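Local coordinates for type III restriction-modification enzyme EcoP15I Res subunit (Escherichia coli, PDB 4ZCF), which recognises two inversely oriented 5'-CAGCAG-3' sites and, together with the Mod subunit, cleaves DNA downstream of one of them, at residues 163-172 with 195-205. Residues are numbered along the deposited sequence; the frame is centred on the assembly and turned at random.
Sequences MPQAIHDFVE and SLTDTYDTGLL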
ATOM      1  N   MET C 163     -11.326  -2.340   6.702  1.00 54.61           N
ATOM      2  CA  MET C 163     -11.331  -3.797   6.581  1.00 55.69           C
ATOM      3  C   MET C 163      -9.851  -4.289   6.687  1.00 60.58           C
ATOM      4  O   MET C 163      -9.049  -3.920   5.812  1.00 61.06           O
ATOM      5  CB  MET C 163     -11.999  -4.202   5.247  1.00 58.57           C
ATOM      6  CG  MET C 163     -12.034  -5.703   4.978  1.00 63.27           C
ATOM      7  SD  MET C 163     -12.969  -6.681   6.193  1.00 68.43           S
ATOM      8  CE  MET C 163     -14.673  -6.497   5.565  1.00 64.56           C
ATOM      9  N   PRO C 164      -9.442  -5.036   7.765  1.00 53.94           N
ATOM     10  CA  PRO C 164      -8.019  -5.437   7.880  1.00 52.13           C
ATOM     11  C   PRO C 164      -7.505  -6.177   6.641  1.00 55.12           C
ATOM     12  O   PRO C 164      -8.162  -7.119   6.192  1.00 55.34           O
ATOM     13  CB  PRO C 164      -7.975  -6.287   9.154  1.00 53.71           C
ATOM     14  CG  PRO C 164      -9.234  -5.986   9.890  1.00 57.92           C
ATOM     15  CD  PRO C 164     -10.252  -5.551   8.892  1.00 54.09           C
ATOM     16  N   GLN C 165      -6.389  -5.697   6.026  1.00 50.39           N
ATOM     17  CA  GLN C 165      -5.882  -6.279   4.774  1.00 49.17           C
ATOM     18  C   GLN C 165      -5.597  -7.757   4.775  1.00 51.86           C
ATOM     19  O   GLN C 165      -5.892  -8.416   3.778  1.00 51.05           O
ATOM     20  CB  GLN C 165      -4.787  -5.455   4.097  1.00 49.90           C
ATOM     21  CG  GLN C 165      -5.361  -4.500   3.048  1.00 59.86           C
ATOM     22  CD  GLN C 165      -5.609  -5.078   1.660  1.00 67.64           C
ATOM     23  OE1 GLN C 165      -4.744  -5.700   1.037  1.00 54.37           O
ATOM     24  NE2 GLN C 165      -6.755  -4.740   1.080  1.00 64.13           N
ATOM     25  N   ALA C 166      -5.059  -8.278   5.902  1.00 48.22           N
ATOM     26  CA  ALA C 166      -4.757  -9.696   6.125  1.00 47.55           C
ATOM     27  C   ALA C 166      -6.036 -10.540   5.954  1.00 50.99           C
ATOM     28  O   ALA C 166      -6.021 -11.492   5.172  1.00 51.01           O
ATOM     29  CB  ALA C 166      -4.183  -9.889   7.514  1.00 48.03           C
ATOM     30  N   ILE C 167      -7.151 -10.132   6.622  1.00 46.10           N
ATOM     31  CA  ILE C 167      -8.471 -10.776   6.550  1.00 45.96           C
ATOM     32  C   ILE C 167      -9.062 -10.753   5.117  1.00 50.07           C
ATOM     33  O   ILE C 167      -9.380 -11.818   4.577  1.00 49.89           O
ATOM     34  CB  ILE C 167      -9.437 -10.300   7.685  1.00 49.03           C
ATOM     35  CG1 ILE C 167      -8.917 -10.780   9.057  1.00 48.16           C
ATOM     36  CG2 ILE C 167     -10.892 -10.813   7.454  1.00 51.09           C
ATOM     37  CD1 ILE C 167      -8.999  -9.801  10.124  1.00 54.23           C
ATOM     38  N   HIS C 168      -9.143  -9.555   4.486  1.00 46.91           N
ATOM     39  CA  HIS C 168      -9.593  -9.401   3.097  1.00 46.15           C
ATOM     40  C   HIS C 168      -8.849 -10.415   2.204  1.00 48.53           C
ATOM     41  O   HIS C 168      -9.493 -11.271   1.615  1.00 49.10           O
ATOM     42  CB  HIS C 168      -9.373  -7.956   2.587  1.00 47.17           C
ATOM     43  CG  HIS C 168      -9.485  -7.840   1.092  1.00 51.04           C
ATOM     44  ND1 HIS C 168      -8.358  -7.758   0.289  1.00 53.28           N
ATOM     45  CD2 HIS C 168     -10.578  -7.909   0.297  1.00 52.41           C
ATOM     46  CE1 HIS C 168      -8.805  -7.746  -0.957  1.00 52.29           C
ATOM     47  NE2 HIS C 168     -10.135  -7.834  -1.001  1.00 52.34           N
ATOM     48  N   ASP C 169      -7.501 -10.359   2.183  1.00 43.83           N
ATOM     49  CA  ASP C 169      -6.618 -11.239   1.401  1.00 43.17           C
ATOM     50  C   ASP C 169      -6.754 -12.727   1.698  1.00 49.51           C
ATOM     51  O   ASP C 169      -6.646 -13.524   0.776  1.00 50.92           O
ATOM     52  CB  ASP C 169      -5.152 -10.836   1.599  1.00 44.00           C
ATOM     53  CG  ASP C 169      -4.780  -9.421   1.185  1.00 46.66           C
ATOM     54  OD1 ASP C 169      -5.595  -8.764   0.491  1.00 44.83           O
ATOM     55  OD2 ASP C 169      -3.668  -8.980   1.535  1.00 52.50           O
ATOM     56  N   PHE C 170      -6.926 -13.109   2.980  1.00 45.60           N
ATOM     57  CA  PHE C 170      -7.046 -14.506   3.376  1.00 44.73           C
ATOM     58  C   PHE C 170      -8.384 -15.061   2.885  1.00 48.28           C
ATOM     59  O   PHE C 170      -8.412 -16.121   2.271  1.00 47.06           O
ATOM     60  CB  PHE C 170      -6.866 -14.676   4.913  1.00 45.65           C
ATOM     61  CG  PHE C 170      -7.140 -16.065   5.475  1.00 45.55           C
ATOM     62  CD1 PHE C 170      -6.171 -17.059   5.421  1.00 46.52           C
ATOM     63  CD2 PHE C 170      -8.356 -16.358   6.090  1.00 46.79           C
ATOM     64  CE1 PHE C 170      -6.416 -18.326   5.963  1.00 47.49           C
ATOM     65  CE2 PHE C 170      -8.596 -17.622   6.645  1.00 48.74           C
ATOM     66  CZ  PHE C 170      -7.632 -18.603   6.559  1.00 46.95           C
ATOM     67  N   VAL C 171      -9.478 -14.336   3.157  1.00 45.38           N
ATOM     68  CA  VAL C 171     -10.834 -14.698   2.748  1.00 45.50           C
ATOM     69  C   VAL C 171     -10.921 -14.768   1.191  1.00 52.53           C
ATOM     70  O   VAL C 171     -11.357 -15.786   0.649  1.00 51.96           O
ATOM     71  CB  VAL C 171     -11.867 -13.722   3.397  1.00 47.76           C
ATOM     72  CG1 VAL C 171     -13.221 -13.775   2.696  1.00 47.81           C
ATOM     73  CG2 VAL C 171     -12.024 -14.004   4.887  1.00 46.69           C
ATOM     74  N   GLU C 172     -10.430 -13.712   0.502  1.00 50.83           N
ATOM     75  CA  GLU C 172     -10.424 -13.556  -0.954  1.00 51.52           C
ATOM     76  C   GLU C 172      -9.482 -14.456  -1.790  1.00 57.08           C
ATOM     77  O   GLU C 172      -9.691 -14.574  -3.005  1.00 56.74           O
ATOM     78  CB  GLU C 172     -10.261 -12.073  -1.339  1.00 52.86           C
ATOM     79  CG  GLU C 172     -11.477 -11.205  -1.041  1.00 64.01           C
ATOM     80  CD  GLU C 172     -12.815 -11.648  -1.611  1.00 83.84           C
ATOM     81  OE1 GLU C 172     -12.845 -12.232  -2.719  1.00 87.87           O
ATOM     82  OE2 GLU C 172     -13.841 -11.394  -0.944  1.00 67.77           O
ATOM     83  N   SER C 195     -12.519  -3.945  15.532  1.00 52.36           N
ATOM     84  CA  SER C 195     -12.134  -3.955  14.123  1.00 51.62           C
ATOM     85  C   SER C 195     -12.659  -5.229  13.402  1.00 54.04           C
ATOM     86  O   SER C 195     -12.952  -5.175  12.211  1.00 52.67           O
ATOM     87  CB  SER C 195     -10.614  -3.870  14.011  1.00 55.03           C
ATOM     88  OG  SER C 195     -10.192  -3.611  12.684  1.00 64.79           O
ATOM     89  N   LEU C 196     -12.801  -6.354  14.145  1.00 50.79           N
ATOM     90  CA  LEU C 196     -13.304  -7.643  13.653  1.00 51.26           C
ATOM     91  C   LEU C 196     -14.844  -7.835  13.764  1.00 56.23           C
ATOM     92  O   LEU C 196     -15.415  -8.656  13.033  1.00 55.98           O
ATOM     93  CB  LEU C 196     -12.543  -8.817  14.301  1.00 51.06           C
ATOM     94  CG  LEU C 196     -11.338  -9.332  13.490  1.00 55.68           C
ATOM     95  CD1 LEU C 196     -10.084  -8.480  13.737  1.00 55.19           C
ATOM     96  CD2 LEU C 196     -11.057 -10.796  13.787  1.00 58.16           C
ATOM     97  N   THR C 197     -15.504  -7.070  14.656  1.00 52.16           N
ATOM     98  CA  THR C 197     -16.942  -7.151  14.892  1.00 51.75           C
ATOM     99  C   THR C 197     -17.742  -6.188  14.000  1.00 56.43           C
ATOM    100  O   THR C 197     -18.898  -6.461  13.682  1.00 57.16           O
ATOM    101  CB  THR C 197     -17.225  -6.866  16.355  1.00 52.23           C
ATOM    102  N   ASP C 198     -17.114  -5.069  13.607  1.00 52.15           N
ATOM    103  CA  ASP C 198     -17.655  -3.964  12.814  1.00 51.31           C
ATOM    104  C   ASP C 198     -18.138  -4.307  11.410  1.00 53.18           C
ATOM    105  O   ASP C 198     -17.626  -5.238  10.785  1.00 52.80           O
ATOM    106  CB  ASP C 198     -16.642  -2.796  12.764  1.00 53.01           C
ATOM    107  CG  ASP C 198     -16.505  -1.989  14.050  1.00 65.24           C
ATOM    108  OD1 ASP C 198     -16.944  -2.479  15.116  1.00 66.96           O
ATOM    109  OD2 ASP C 198     -15.936  -0.878  13.996  1.00 72.10           O
ATOM    110  N   THR C 199     -19.114  -3.507  10.909  1.00 47.23           N
ATOM    111  CA  THR C 199     -19.703  -3.613   9.579  1.00 46.24           C
ATOM    112  C   THR C 199     -18.986  -2.622   8.664  1.00 50.30           C
ATOM    113  O   THR C 199     -18.685  -1.497   9.078  1.00 50.62           O
ATOM    114  CB  THR C 199     -21.212  -3.344   9.653  1.00 52.17           C
ATOM    115  OG1 THR C 199     -21.761  -4.116  10.719  1.00 60.25           O
ATOM    116  CG2 THR C 199     -21.940  -3.667   8.354  1.00 41.97           C
ATOM    117  N   TYR C 200     -18.695  -3.049   7.432  1.00 45.78           N
ATOM    118  CA  TYR C 200     -17.985  -2.234   6.444  1.00 45.08           C
ATOM    119  C   TYR C 200     -18.808  -2.053   5.181  1.00 51.01           C
ATOM    120  O   TYR C 200     -19.836  -2.716   5.016  1.00 51.43           O
ATOM    121  CB  TYR C 200     -16.591  -2.826   6.140  1.00 44.70           C
ATOM    122  CG  TYR C 200     -15.672  -2.856   7.341  1.00 44.30           C
ATOM    123  CD1 TYR C 200     -15.812  -3.829   8.333  1.00 45.71           C
ATOM    124  CD2 TYR C 200     -14.671  -1.904   7.501  1.00 44.47           C
ATOM    125  CE1 TYR C 200     -14.990  -3.841   9.463  1.00 43.19           C
ATOM    126  CE2 TYR C 200     -13.841  -1.909   8.627  1.00 44.65           C
ATOM    127  CZ  TYR C 200     -13.987  -2.898   9.590  1.00 45.22           C
ATOM    128  OH  TYR C 200     -13.142  -2.937  10.671  1.00 44.32           O
ATOM    129  N   ASP C 201     -18.382  -1.107   4.323  1.00 49.40           N
ATOM    130  CA  ASP C 201     -19.006  -0.731   3.045  1.00 49.59           C
ATOM    131  C   ASP C 201     -18.705  -1.787   2.007  1.00 53.46           C
ATOM    132  O   ASP C 201     -19.358  -1.821   0.955  1.00 52.52           O
ATOM    133  CB  ASP C 201     -18.340   0.543   2.519  1.00 52.04           C
ATOM    134  CG  ASP C 201     -18.697   1.879   3.123  1.00 66.09           C
ATOM    135  OD1 ASP C 201     -19.479   1.905   4.126  1.00 66.11           O
ATOM    136  OD2 ASP C 201     -18.180   2.905   2.613  1.00 71.07           O
ATOM    137  N   THR C 202     -17.625  -2.563   2.284  1.00 49.15           N
ATOM    138  CA  THR C 202     -16.976  -3.609   1.508  1.00 48.88           C
ATOM    139  C   THR C 202     -17.557  -4.987   1.818  1.00 54.26           C
ATOM    140  O   THR C 202     -17.790  -5.324   2.975  1.00 55.22           O
ATOM    141  CB  THR C 202     -15.472  -3.560   1.870  1.00 58.15           C
ATOM    142  OG1 THR C 202     -14.972  -2.231   1.666  1.00 58.68           O
ATOM    143  CG2 THR C 202     -14.629  -4.562   1.106  1.00 57.23           C
ATOM    144  N   GLY C 203     -17.724  -5.791   0.783  1.00 50.55           N
ATOM    145  CA  GLY C 203     -18.189  -7.163   0.909  1.00 50.00           C
ATOM    146  C   GLY C 203     -17.105  -8.139   0.509  1.00 54.53           C
ATOM    147  O   GLY C 203     -16.372  -7.899  -0.458  1.00 54.30           O
ATOM    148  N   LEU C 204     -16.960  -9.220   1.293  1.00 51.43           N
ATOM    149  CA  LEU C 204     -16.004 -10.298   1.052  1.00 50.94           C
ATOM    150  C   LEU C 204     -16.799 -11.582   0.795  1.00 54.62           C
ATOM    151  O   LEU C 204     -17.978 -11.657   1.144  1.00 53.63           O
ATOM    152  CB  LEU C 204     -15.041 -10.529   2.248  1.00 51.12           C
ATOM    153  CG  LEU C 204     -14.243  -9.361   2.878  1.00 56.14           C
ATOM    154  CD1 LEU C 204     -13.471  -9.843   4.095  1.00 56.11           C
ATOM    155  CD2 LEU C 204     -13.242  -8.756   1.908  1.00 57.64           C
ATOM    156  N   LEU C 205     -16.131 -12.602   0.235  1.00 51.46           N
ATOM    157  CA  LEU C 205     -16.686 -13.913  -0.083  1.00 50.98           C
ATOM    158  C   LEU C 205     -17.905 -13.822  -0.990  1.00 55.83           C
ATOM    159  O   LEU C 205     -19.050 -13.898  -0.524  1.00 55.10           O
ATOM    160  CB  LEU C 205     -16.946 -14.762   1.180  1.00 50.48           C
ATOM    161  CG  LEU C 205     -16.208 -16.085   1.211  1.00 54.64           C
ATOM    162  CD1 LEU C 205     -15.880 -16.476   2.599  1.00 55.56           C
ATOM    163  CD2 LEU C 205     -16.984 -17.177   0.528  1.00 54.96           C
TER
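A Met-aromatic contact between M163, just before the N-cap P164, and Y200 joins the start of helix 165-172 to the loop between helices 188-191 and 212-217, within the helicase-like domain. The M163 sulfur SD sits above one face of the Y200 ring at a distance, 4.8 Å from its centroid and 19° off the normal. M163 CA lies over a face, 3.7 Å above the ring plane and toward the rim. The M163 chain bends at its second and third torsions (chi3 84°). This brings CE back over the CB and CD1 side of the tyrosine. The Y200 hydroxyl OH bonds S195 O at 2.7 Å, on a carbonyl lone pair, and so closes the loop on itself. A leucine in place of Y200 would probably leave S195 O without this donor and M163 without an aromatic face to lie on.

L204 reaches toward the helix from the loop and has the largest share of the contact. Its CD1 meets M163 SD tip to tip at 3.8 Å, and its CD2 comes to the edge of the H168 ring, near the ring plane. V171 CG1 lies 3.7 Å from L204 CB and also touches L205 CD1. One turn back toward the helix start, I167 CD1 packs on L196 CD1. The helix end is tied to the loop by one bond: L205 N donates to E172 OE2, on its syn side, at 2.8 Å, with an N-H...O angle of 148°.

H168 ND1 donates to D169 OD1 at 2.9 Å, which helps fix the rotation of the imidazole. A bound manganese ion lies about 3 Å from the H168 side chain, and E213 of a neighbouring subunit packs on the same residue. S195 packs against a phosphate of the bound DNA. The contact is thus mainly apolar, with one hydrogen bond at the helix end, probably to a charged carboxylate.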